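Local coordinates for protein M157 (Murid herpesvirus 1, PDB 2NYK) that serves as a mouse cytomegalovirus ligand for Ly49 natural killer cell receptors and has an MHC class I-like fold, at residues T22-V27 with R100-F105; I111-H116 with A124-T129; L174-A179 with S245-K250. The protein carries 1 engineered substitution. One frame throughout, in Å; residues are numbered along the deposited sequence.

Contact 1 of 3, residues T22-V27 with R100-F105; sequences TMEFEV and RYACLF
Residues 22-27 and 100-105 pair as neighbouring antiparallel strands in the middle of the seven-stranded sheet, where Met23 lies opposite Cys103 and Phe25 opposite Tyr101 as hydrogen-bonded pairs. The segment axes approach to 4.6 Å and run at 176°. Each pair is closed by two backbone bonds, among them Cys103 N to Met23 O (2.8 Å) and Phe25 N to Tyr101 O (2.8 Å). Met23, Phe25, Tyr101 and Cys103 line the face on which helices 71-90, 148-154 and 157-173 lie. There the CB of Met23 abuts the edge of the Phe105 ring, in its plane, at CE2 (3.4 Å), while CD2 of Phe25 approaches Tyr101 CB and the two side chains cross at about a right angle. A sheet roofed by helices is the platform plan of MHC class I molecules, and here Phe75 of helix 71-90 meets the rings of both Phe25 and Tyr101.

Thr22, Glu24, Glu26 and Arg100 occupy the other face. Arg100 is extended from CG to NE, and its guanidinium lies against Glu24, whose CB stands 3.3 Å above one face of the group. From the edge, Glu26 OE2 forms a salt bridge with Arg100 NH1 (2.8 Å), weak as a hydrogen bond, the N-H being bent to 129°; the carboxylate plane stands almost perpendicular to the guanidinium. A water accepts from Arg100 NH2 and donates weakly to Glu24 OE1. The other carboxylate oxygen, OE2 of Glu24, lies close to Thr22 OG1, at a distance (2.5 Å) too short to be taken at face value.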
loop_
_atom_site.group_PDB
_atom_site.type_symbol
_atom_site.label_atom_id
_atom_site.label_comp_id
_atom_site.label_asym_id
_atom_site.label_seq_id
_atom_site.Cartn_x
_atom_site.Cartn_y
_atom_site.Cartn_z
ATOM N N THR A 22 -2.688 -10.248 -1.363
ATOM C CA THR A 22 -1.745 -9.875 -2.409
ATOM C C THR A 22 -0.622 -9.056 -1.782
ATOM O O THR A 22 -0.798 -8.426 -0.722
ATOM C CB THR A 22 -2.426 -9.041 -3.552
ATOM O OG1 THR A 22 -2.693 -7.709 -3.086
ATOM C CG2 THR A 22 -3.751 -9.685 -3.997
ATOM N N MET A 23 0.543 -9.115 -2.421
ATOM C CA MET A 23 1.693 -8.331 -2.048
ATOM C C MET A 23 2.257 -7.739 -3.326
ATOM O O MET A 23 2.304 -8.420 -4.381
ATOM C CB MET A 23 2.734 -9.189 -1.328
ATOM C CG MET A 23 3.892 -8.388 -0.711
ATOM S SD MET A 23 4.814 -9.306 0.606
ATOM C CE MET A 23 3.536 -10.392 1.212
ATOM N N GLU A 24 2.650 -6.466 -3.250
ATOM C CA GLU A 24 3.166 -5.762 -4.417
ATOM C C GLU A 24 4.553 -5.316 -4.073
ATOM O O GLU A 24 4.750 -4.583 -3.098
ATOM C CB GLU A 24 2.270 -4.575 -4.767
ATOM C CG GLU A 24 0.763 -4.938 -5.101
ATOM C CD GLU A 24 -0.097 -5.300 -3.881
ATOM O OE1 GLU A 24 0.009 -4.655 -2.822
ATOM O OE2 GLU A 24 -0.894 -6.253 -3.973
ATOM N N PHE A 25 5.521 -5.773 -4.856
ATOM C CA PHE A 25 6.920 -5.422 -4.664
ATOM C C PHE A 25 7.278 -4.469 -5.774
ATOM O O PHE A 25 7.040 -4.779 -6.959
ATOM C CB PHE A 25 7.804 -6.672 -4.796
ATOM C CG PHE A 25 7.458 -7.778 -3.859
ATOM C CD1 PHE A 25 8.032 -7.832 -2.587
ATOM C CD2 PHE A 25 6.566 -8.785 -4.252
ATOM C CE1 PHE A 25 7.721 -8.865 -1.714
ATOM C CE2 PHE A 25 6.244 -9.813 -3.410
ATOM C CZ PHE A 25 6.839 -9.880 -2.136
ATOM N N GLU A 26 7.826 -3.302 -5.434
ATOM C CA GLU A 26 8.142 -2.339 -6.470
ATOM C C GLU A 26 9.535 -1.742 -6.284
ATOM O O GLU A 26 9.932 -1.413 -5.168
ATOM C CB GLU A 26 7.086 -1.232 -6.485
ATOM C CG GLU A 26 7.346 -0.126 -7.504
ATOM C CD GLU A 26 6.114 0.747 -7.706
ATOM O OE1 GLU A 26 6.237 1.835 -8.286
ATOM O OE2 GLU A 26 5.020 0.352 -7.284
ATOM N N VAL A 27 10.272 -1.584 -7.378
ATOM C CA VAL A 27 11.580 -0.960 -7.312
ATOM C C VAL A 27 11.709 0.034 -8.450
ATOM O O VAL A 27 11.366 -0.272 -9.593
ATOM C CB VAL A 27 12.750 -1.989 -7.408
ATOM C CG1 VAL A 27 14.098 -1.272 -7.368
ATOM C CG2 VAL A 27 12.669 -3.001 -6.273
ATOM N N ARG A 100 7.432 -3.697 -11.086
ATOM C CA ARG A 100 6.429 -3.992 -10.067
ATOM C C ARG A 100 5.899 -5.421 -10.182
ATOM O O ARG A 100 5.395 -5.804 -11.229
ATOM C CB ARG A 100 5.253 -3.013 -10.196
ATOM C CG ARG A 100 4.153 -3.176 -9.129
ATOM C CD ARG A 100 2.976 -2.209 -9.461
ATOM N NE ARG A 100 1.838 -2.353 -8.539
ATOM C CZ ARG A 100 1.823 -1.925 -7.270
ATOM N NH1 ARG A 100 2.884 -1.328 -6.738
ATOM N NH2 ARG A 100 0.747 -2.102 -6.514
ATOM N N TYR A 101 6.013 -6.194 -9.102
ATOM C CA TYR A 101 5.454 -7.543 -9.063
ATOM C C TYR A 101 4.213 -7.456 -8.208
ATOM O O TYR A 101 4.297 -7.144 -7.012
ATOM C CB TYR A 101 6.428 -8.536 -8.442
ATOM C CG TYR A 101 7.570 -8.962 -9.354
ATOM C CD1 TYR A 101 8.584 -8.072 -9.705
ATOM C CD2 TYR A 101 7.609 -10.254 -9.886
ATOM C CE1 TYR A 101 9.620 -8.452 -10.565
ATOM C CE2 TYR A 101 8.653 -10.651 -10.746
ATOM C CZ TYR A 101 9.639 -9.745 -11.067
ATOM O OH TYR A 101 10.664 -10.125 -11.909
ATOM N N ALA A 102 3.067 -7.692 -8.822
ATOM C CA ALA A 102 1.802 -7.665 -8.108
ATOM C C ALA A 102 1.363 -9.121 -8.001
ATOM O O ALA A 102 0.937 -9.747 -9.003
ATOM C CB ALA A 102 0.795 -6.821 -8.881
ATOM N N CYS A 103 1.496 -9.664 -6.792
ATOM C CA CYS A 103 1.341 -11.107 -6.570
ATOM C C CYS A 103 0.142 -11.464 -5.688
ATOM O O CYS A 103 -0.076 -10.843 -4.642
ATOM C CB CYS A 103 2.615 -11.674 -5.937
ATOM S SG CYS A 103 4.096 -11.409 -6.917
ATOM N N LEU A 104 -0.607 -12.471 -6.121
ATOM C CA LEU A 104 -1.710 -13.008 -5.362
ATOM C C LEU A 104 -1.266 -14.302 -4.715
ATOM O O LEU A 104 -0.808 -15.206 -5.405
ATOM C CB LEU A 104 -2.901 -13.290 -6.288
ATOM C CG LEU A 104 -4.112 -14.071 -5.750
ATOM C CD1 LEU A 104 -4.841 -13.342 -4.614
ATOM C CD2 LEU A 104 -5.086 -14.371 -6.894
ATOM N N PHE A 105 -1.415 -14.387 -3.396
ATOM C CA PHE A 105 -1.052 -15.589 -2.656
ATOM C C PHE A 105 -2.307 -16.386 -2.372
ATOM O O PHE A 105 -3.062 -16.053 -1.466
ATOM C CB PHE A 105 -0.321 -15.238 -1.358
ATOM C CG PHE A 105 0.999 -14.562 -1.574
ATOM C CD1 PHE A 105 2.067 -15.257 -2.094
ATOM C CD2 PHE A 105 1.168 -13.226 -1.281
ATOM C CE1 PHE A 105 3.292 -14.638 -2.319
ATOM C CE2 PHE A 105 2.399 -12.592 -1.504
ATOM C CZ PHE A 105 3.464 -13.300 -2.018
HETATM O O HOH W 1 -0.026 -1.539 -3.949
#

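Contact 2 of 3, residues I111-H116 with A124-T129; sequences ICDVYH and AYTGQT
Strand 111-116 runs antiparallel to 124-126 at 174°, with Val114 and Tyr125 joined by two backbone bonds and Cys112 N bound to Gln128 O (2.8 Å), while the return bond from Gln128 N to Cys112 O is weak. Between these pairs the register slips by one residue, a beta bulge, and the chain turns a corner at Gly127. Asp113 meets the irregularity: its CG sits beside its own backbone N (chi1 -62°), and OD1 accepts the Gly127 N-H nearly along the C-O axis (3.0 Å). The same oxygen lies against Thr126 CA and CB.

These strands form a beta hairpin at the margin of the platform sheet, 122-128 being one of its two outermost strands within the chain. On the face that also carries Cys112, Val114 meets the edge of the Tyr125 ring, Val114 CB lying 4.1 Å from Tyr125 CD2. Farther along, the His116 and Tyr125 rings meet rim to rim, neither over the face of the other, with planes at 75°. Val114 CG2 also touches Gln128 CG (4.0 Å), the two side chains crossing at about a right angle. On the other face, Ala124 CB rests against CD1 of Tyr115 (3.7 Å).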
loop_
_atom_site.group_PDB
_atom_site.type_symbol
_atom_site.label_atom_id
_atom_site.label_comp_id
_atom_site.label_asym_id
_atom_site.label_seq_id
_atom_site.Cartn_x
_atom_site.Cartn_y
_atom_site.Cartn_z
ATOM N N ILE A 111 0.238 -16.104 -8.217
ATOM C CA ILE A 111 0.068 -15.558 -9.553
ATOM C C ILE A 111 0.525 -14.103 -9.498
ATOM O O ILE A 111 -0.017 -13.318 -8.729
ATOM C CB ILE A 111 -1.418 -15.646 -9.984
ATOM C CG1 ILE A 111 -1.915 -17.092 -9.823
ATOM C CG2 ILE A 111 -1.578 -15.190 -11.423
ATOM C CD1 ILE A 111 -3.403 -17.300 -10.042
ATOM N N CYS A 112 1.551 -13.761 -10.270
ATOM C CA CYS A 112 2.050 -12.382 -10.287
ATOM C C CYS A 112 1.889 -11.750 -11.646
ATOM O O CYS A 112 2.125 -12.387 -12.675
ATOM C CB CYS A 112 3.533 -12.278 -9.870
ATOM S SG CYS A 112 3.990 -12.993 -8.263
ATOM N N ASP A 113 1.488 -10.484 -11.646
ATOM C CA ASP A 113 1.513 -9.677 -12.854
ATOM C C ASP A 113 2.756 -8.851 -12.687
ATOM O O ASP A 113 2.978 -8.270 -11.629
ATOM C CB ASP A 113 0.287 -8.788 -12.959
ATOM C CG ASP A 113 -1.019 -9.585 -13.035
ATOM O OD1 ASP A 113 -1.076 -10.628 -13.715
ATOM O OD2 ASP A 113 -1.999 -9.151 -12.398
ATOM N N VAL A 114 3.593 -8.835 -13.707
ATOM C CA VAL A 114 4.875 -8.153 -13.612
ATOM C C VAL A 114 4.922 -6.948 -14.563
ATOM O O VAL A 114 4.722 -7.102 -15.764
ATOM C CB VAL A 114 6.028 -9.125 -13.928
ATOM C CG1 VAL A 114 7.379 -8.425 -13.758
ATOM C CG2 VAL A 114 5.918 -10.391 -13.036
ATOM N N TYR A 115 5.200 -5.757 -14.022
ATOM C CA TYR A 115 5.190 -4.541 -14.828
ATOM C C TYR A 115 6.560 -3.906 -14.842
ATOM O O TYR A 115 7.192 -3.764 -13.791
ATOM C CB TYR A 115 4.182 -3.541 -14.262
ATOM C CG TYR A 115 2.797 -4.102 -14.124
ATOM C CD1 TYR A 115 1.922 -4.102 -15.210
ATOM C CD2 TYR A 115 2.354 -4.637 -12.915
ATOM C CE1 TYR A 115 0.620 -4.622 -15.096
ATOM C CE2 TYR A 115 1.044 -5.163 -12.791
ATOM C CZ TYR A 115 0.195 -5.157 -13.894
ATOM O OH TYR A 115 -1.096 -5.658 -13.798
ATOM N N HIS A 116 7.013 -3.526 -16.034
ATOM C CA HIS A 116 8.249 -2.789 -16.222
ATOM C C HIS A 116 7.881 -1.489 -16.917
ATOM O O HIS A 116 7.068 -1.494 -17.841
ATOM C CB HIS A 116 9.220 -3.572 -17.113
ATOM C CG HIS A 116 9.847 -4.752 -16.440
ATOM N ND1 HIS A 116 9.227 -5.978 -16.361
ATOM C CD2 HIS A 116 11.045 -4.895 -15.822
ATOM C CE1 HIS A 116 10.006 -6.823 -15.709
ATOM N NE2 HIS A 116 11.118 -6.190 -15.376
ATOM N N ALA A 124 4.026 -5.503 -19.628
ATOM C CA ALA A 124 3.271 -6.248 -18.623
ATOM C C ALA A 124 3.262 -7.751 -18.956
ATOM O O ALA A 124 2.842 -8.138 -20.057
ATOM C CB ALA A 124 1.864 -5.697 -18.526
ATOM N N TYR A 125 3.791 -8.572 -18.038
ATOM C CA TYR A 125 3.708 -10.038 -18.118
ATOM C C TYR A 125 2.660 -10.417 -17.110
ATOM O O TYR A 125 2.923 -10.368 -15.912
ATOM C CB TYR A 125 5.021 -10.718 -17.716
ATOM C CG TYR A 125 6.254 -10.235 -18.442
ATOM C CD1 TYR A 125 6.427 -10.486 -19.794
ATOM C CD2 TYR A 125 7.268 -9.563 -17.765
ATOM C CE1 TYR A 125 7.558 -10.043 -20.475
ATOM C CE2 TYR A 125 8.409 -9.106 -18.440
ATOM C CZ TYR A 125 8.545 -9.353 -19.795
ATOM O OH TYR A 125 9.665 -8.926 -20.481
ATOM N N THR A 126 1.473 -10.779 -17.571
ATOM C CA THR A 126 0.392 -11.110 -16.662
ATOM C C THR A 126 0.280 -12.614 -16.467
ATOM O O THR A 126 0.711 -13.379 -17.318
ATOM C CB THR A 126 -0.964 -10.555 -17.157
ATOM O OG1 THR A 126 -1.294 -11.170 -18.411
ATOM C CG2 THR A 126 -0.892 -9.043 -17.337
ATOM N N GLY A 127 -0.280 -13.023 -15.331
ATOM C CA GLY A 127 -0.573 -14.435 -15.065
ATOM C C GLY A 127 0.645 -15.335 -14.896
ATOM O O GLY A 127 0.553 -16.525 -15.148
ATOM N N GLN A 128 1.790 -14.766 -14.492
ATOM C CA GLN A 128 3.007 -15.549 -14.195
ATOM C C GLN A 128 2.772 -16.415 -12.960
ATOM O O GLN A 128 2.210 -15.951 -11.962
ATOM C CB GLN A 128 4.221 -14.653 -13.923
ATOM C CG GLN A 128 4.543 -13.611 -14.977
ATOM C CD GLN A 128 4.954 -14.217 -16.279
ATOM O OE1 GLN A 128 4.117 -14.709 -17.048
ATOM N NE2 GLN A 128 6.259 -14.199 -16.549
ATOM N N THR A 129 3.202 -17.668 -13.027
ATOM C CA THR A 129 2.984 -18.608 -11.924
ATOM C C THR A 129 4.327 -19.083 -11.363
ATOM O O THR A 129 4.383 -19.744 -10.322
ATOM C CB THR A 129 2.130 -19.803 -12.376
ATOM O OG1 THR A 129 2.717 -20.377 -13.548
ATOM C CG2 THR A 129 0.704 -19.363 -12.706
#

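Contact 3 of 3, residues L174-A179 with S245-K250; sequences LAYMNA and SSLGWK. With FUC (alpha-L-fucopyranose), chain B; NAG (2-acetamido-2-deoxy-beta-D-glucopyranose), chain C; NAG (2-acetamido-2-deoxy-beta-D-glucopyranose), chain D.
Met177 lies across one face of the Trp249 indole, and Ser245 CB lies over the opposite face. The Met177 CB stands directly above the six-membered ring, 3.7 Å from its centroid along the ring normal, in a CH-pi contact. With Met177 CG anti to the backbone N (chi1 -166°), CG reaches Trp249 CZ3, and the bend at chi3 brings CE to within 3.5 Å of Trp249 CE3. The sulfur approaches the ring obliquely, as a longer Met-aromatic contact.

At its edge the indole is fixed by a hydrogen bond: Trp249 NE1 donates to Ala175 O (2.9 Å), which lies close to the ring plane. A water also donates to this carbonyl and bridges it to Ser245 OG. That hydroxyl oxygen accepts from Leu247 N in an ST turn, within a tight reversal where Gly248 and Trp249 face Ser245 as a G1 beta bulge. From the turn, Leu247 CD2 meets the edge of the Tyr176 ring at CD1 (3.6 Å) and also touches Ala175 CB.

The N-linked glycan on Asn178 folds back over this arrangement. Its fucose lies over a face of Tyr176, with C5 3.7 Å above the plane, while fucose O3 accepts from Met177 N (2.8 Å) and sits over the same face of Trp249 as Met177.

Residues 174-179 link platform helix 157-173 to strand 181-186 of the C-terminal beta domain, consistent with the alpha2-alpha3 junction of MHC class I molecules. The turn at 245-250 joins strands 241-245 and 249-253 of that domain, and Met177 also packs on Pro265 and Asn267 of strand 262-267.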
loop_
_atom_site.group_PDB
_atom_site.type_symbol
_atom_site.label_atom_id
_atom_site.label_comp_id
_atom_site.label_asym_id
_atom_site.label_seq_id
_atom_site.Cartn_x
_atom_site.Cartn_y
_atom_site.Cartn_z
ATOM N N LEU A 174 -8.233 -2.530 10.663
ATOM C CA LEU A 174 -7.936 -1.113 10.901
ATOM C C LEU A 174 -8.558 -0.216 9.837
ATOM O O LEU A 174 -8.594 1.010 9.978
ATOM C CB LEU A 174 -6.433 -0.913 10.955
ATOM C CG LEU A 174 -5.767 -1.462 12.222
ATOM C CD1 LEU A 174 -4.253 -1.406 12.123
ATOM C CD2 LEU A 174 -6.269 -0.707 13.429
ATOM N N ALA A 175 -9.015 -0.851 8.769
ATOM C CA ALA A 175 -9.647 -0.175 7.641
ATOM C C ALA A 175 -11.164 -0.087 7.828
ATOM O O ALA A 175 -11.854 0.583 7.054
ATOM C CB ALA A 175 -9.315 -0.925 6.353
ATOM N N TYR A 176 -11.683 -0.760 8.852
ATOM C CA TYR A 176 -13.125 -0.734 9.142
ATOM C C TYR A 176 -13.594 0.673 9.454
ATOM O O TYR A 176 -12.816 1.507 9.912
ATOM C CB TYR A 176 -13.468 -1.665 10.311
ATOM C CG TYR A 176 -13.332 -3.141 10.000
ATOM C CD1 TYR A 176 -13.067 -3.574 8.708
ATOM C CD2 TYR A 176 -13.494 -4.094 10.990
ATOM C CE1 TYR A 176 -12.945 -4.922 8.412
ATOM C CE2 TYR A 176 -13.381 -5.447 10.706
ATOM C CZ TYR A 176 -13.105 -5.850 9.410
ATOM O OH TYR A 176 -12.996 -7.187 9.111
ATOM N N MET A 177 -14.878 0.934 9.213
ATOM C CA MET A 177 -15.452 2.245 9.475
ATOM C C MET A 177 -15.247 2.681 10.933
ATOM O O MET A 177 -14.894 3.825 11.209
ATOM C CB MET A 177 -16.945 2.232 9.123
ATOM C CG MET A 177 -17.594 3.596 9.019
ATOM S SD MET A 177 -19.382 3.476 8.808
ATOM C CE MET A 177 -19.530 2.475 7.325
ATOM N N ASN A 178 -15.458 1.754 11.854
ATOM C CA ASN A 178 -15.369 2.065 13.281
ATOM C C ASN A 178 -13.934 2.201 13.820
ATOM O O ASN A 178 -13.754 2.404 15.007
ATOM C CB ASN A 178 -16.177 1.058 14.122
ATOM C CG ASN A 178 -15.749 -0.393 13.900
ATOM O OD1 ASN A 178 -14.725 -0.674 13.260
ATOM N ND2 ASN A 178 -16.541 -1.322 14.452
ATOM N N ALA A 179 -12.937 2.098 12.938
ATOM C CA ALA A 179 -11.517 2.306 13.295
ATOM C C ALA A 179 -11.010 3.575 12.616
ATOM O O ALA A 179 -9.842 3.963 12.744
ATOM C CB ALA A 179 -10.684 1.090 12.898
ATOM N N SER A 245 -14.390 3.793 1.404
ATOM C CA SER A 245 -13.273 2.862 1.497
ATOM C C SER A 245 -13.218 1.839 0.352
ATOM O O SER A 245 -14.240 1.280 -0.047
ATOM C CB SER A 245 -13.344 2.123 2.825
ATOM O OG SER A 245 -12.336 1.140 2.901
ATOM N N SER A 246 -12.003 1.589 -0.142
ATOM C CA SER A 246 -11.729 0.512 -1.114
ATOM C C SER A 246 -12.195 -0.846 -0.590
ATOM O O SER A 246 -12.463 -1.765 -1.365
ATOM C CB SER A 246 -10.237 0.437 -1.411
ATOM O OG SER A 246 -9.876 1.517 -2.265
ATOM N N LEU A 247 -12.287 -0.954 0.731
ATOM C CA LEU A 247 -12.726 -2.166 1.404
ATOM C C LEU A 247 -14.186 -2.476 1.067
ATOM O O LEU A 247 -14.635 -3.606 1.230
ATOM C CB LEU A 247 -12.519 -2.014 2.918
ATOM C CG LEU A 247 -12.382 -3.253 3.799
ATOM C CD1 LEU A 247 -11.115 -4.024 3.483
ATOM C CD2 LEU A 247 -12.405 -2.848 5.250
ATOM N N GLY A 248 -14.904 -1.469 0.573
ATOM C CA GLY A 248 -16.272 -1.626 0.113
ATOM C C GLY A 248 -17.323 -0.987 1.006
ATOM O O GLY A 248 -18.449 -1.478 1.072
ATOM N N TRP A 249 -16.972 0.104 1.690
ATOM C CA TRP A 249 -17.925 0.804 2.546
ATOM C C TRP A 249 -17.923 2.318 2.383
ATOM O O TRP A 249 -16.935 2.913 1.929
ATOM C CB TRP A 249 -17.765 0.400 4.027
ATOM C CG TRP A 249 -16.452 0.804 4.702
ATOM C CD1 TRP A 249 -15.377 0.000 4.938
ATOM C CD2 TRP A 249 -16.114 2.094 5.248
ATOM N NE1 TRP A 249 -14.383 0.705 5.598
ATOM C CE2 TRP A 249 -14.813 1.991 5.801
ATOM C CE3 TRP A 249 -16.781 3.322 5.330
ATOM C CZ2 TRP A 249 -14.166 3.076 6.407
ATOM C CZ3 TRP A 249 -16.130 4.403 5.930
ATOM C CH2 TRP A 249 -14.839 4.267 6.459
ATOM N N LYS A 250 -19.043 2.931 2.764
ATOM C CA LYS A 250 -19.217 4.386 2.714
ATOM C C LYS A 250 -19.904 4.853 3.984
ATOM O O LYS A 250 -20.879 4.255 4.422
ATOM C CB LYS A 250 -20.009 4.806 1.475
ATOM C CG LYS A 250 -19.898 6.284 1.142
ATOM C CD LYS A 250 -20.400 6.602 -0.269
ATOM C CE LYS A 250 -20.388 8.103 -0.494
ATOM N NZ LYS A 250 -20.667 8.469 -1.912
HETATM C C1 FUC B . -18.528 -3.421 9.198
HETATM C C2 FUC B . -18.291 -2.111 8.443
HETATM C C3 FUC B . -16.791 -1.959 8.188
HETATM C C4 FUC B . -16.306 -3.134 7.333
HETATM C C5 FUC B . -16.659 -4.460 8.033
HETATM C C6 FUC B . -16.321 -5.681 7.178
HETATM O O2 FUC B . -18.776 -1.006 9.177
HETATM O O3 FUC B . -16.506 -0.697 7.604
HETATM O O4 FUC B . -16.888 -3.078 6.048
HETATM O O5 FUC B . -18.038 -4.508 8.418
HETATM C C1 NAG C . -16.320 -2.696 14.014
HETATM C C2 NAG C . -16.729 -3.541 15.238
HETATM C C3 NAG C . -16.773 -5.037 14.892
HETATM C C4 NAG C . -17.650 -5.307 13.658
HETATM C C5 NAG C . -17.244 -4.352 12.523
HETATM C C6 NAG C . -18.191 -4.433 11.326
HETATM C C7 NAG C . -16.264 -2.622 17.444
HETATM C C8 NAG C . -15.182 -2.097 18.344
HETATM N N2 NAG C . -15.852 -3.327 16.386
HETATM O O3 NAG C . -17.238 -5.781 15.998
HETATM O O4 NAG C . -17.478 -6.661 13.277
HETATM O O5 NAG C . -17.229 -3.002 12.969
HETATM O O6 NAG C . -17.942 -3.306 10.516
HETATM O O7 NAG C . -17.455 -2.388 17.698
HETATM C C1 NAG D . -18.728 -7.364 13.109
HETATM C C2 NAG D . -18.449 -8.611 12.269
HETATM C C3 NAG D . -19.670 -9.529 12.164
HETATM C C4 NAG D . -20.325 -9.736 13.530
HETATM C C5 NAG D . -20.601 -8.376 14.184
HETATM C C6 NAG D . -21.273 -8.543 15.553
HETATM C C7 NAG D . -16.867 -8.754 10.419
HETATM C C8 NAG D . -17.048 -9.773 9.305
HETATM N N2 NAG D . -17.978 -8.231 10.944
HETATM O O3 NAG D . -19.268 -10.780 11.645
HETATM O O4 NAG D . -21.504 -10.513 13.391
HETATM O O5 NAG D . -19.350 -7.710 14.335
HETATM O O6 NAG D . -20.590 -7.759 16.522
HETATM O O7 NAG D . -15.732 -8.442 10.804
HETATM O O HOH W 2 -10.656 2.153 4.880
#

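Overall arrangement
Contacts 1 and 2 share the seven-stranded sheet, their centres 9 Å apart. Strands 96-106 and 109-118, which adjoin in it, tie them together through the Cys103-Cys112 disulfide (SG to SG 2.1 Å), a probable hydrogen bond from Arg100 N to Tyr115 O (2.7 Å), and packing of Tyr101 CE2 on Val114 CG2. Contact 3 stands apart, with its centre about 22 Å from that of contact 1 and 29 Å from that of contact 2; its nearest atoms are about 11 and 16 Å away. It belongs to the junction of helix 157-173 with the C-terminal beta domain, probably immunoglobulin-like. The glycan is attached there, through Asn178 ND2, and is not a ligand in a pocket.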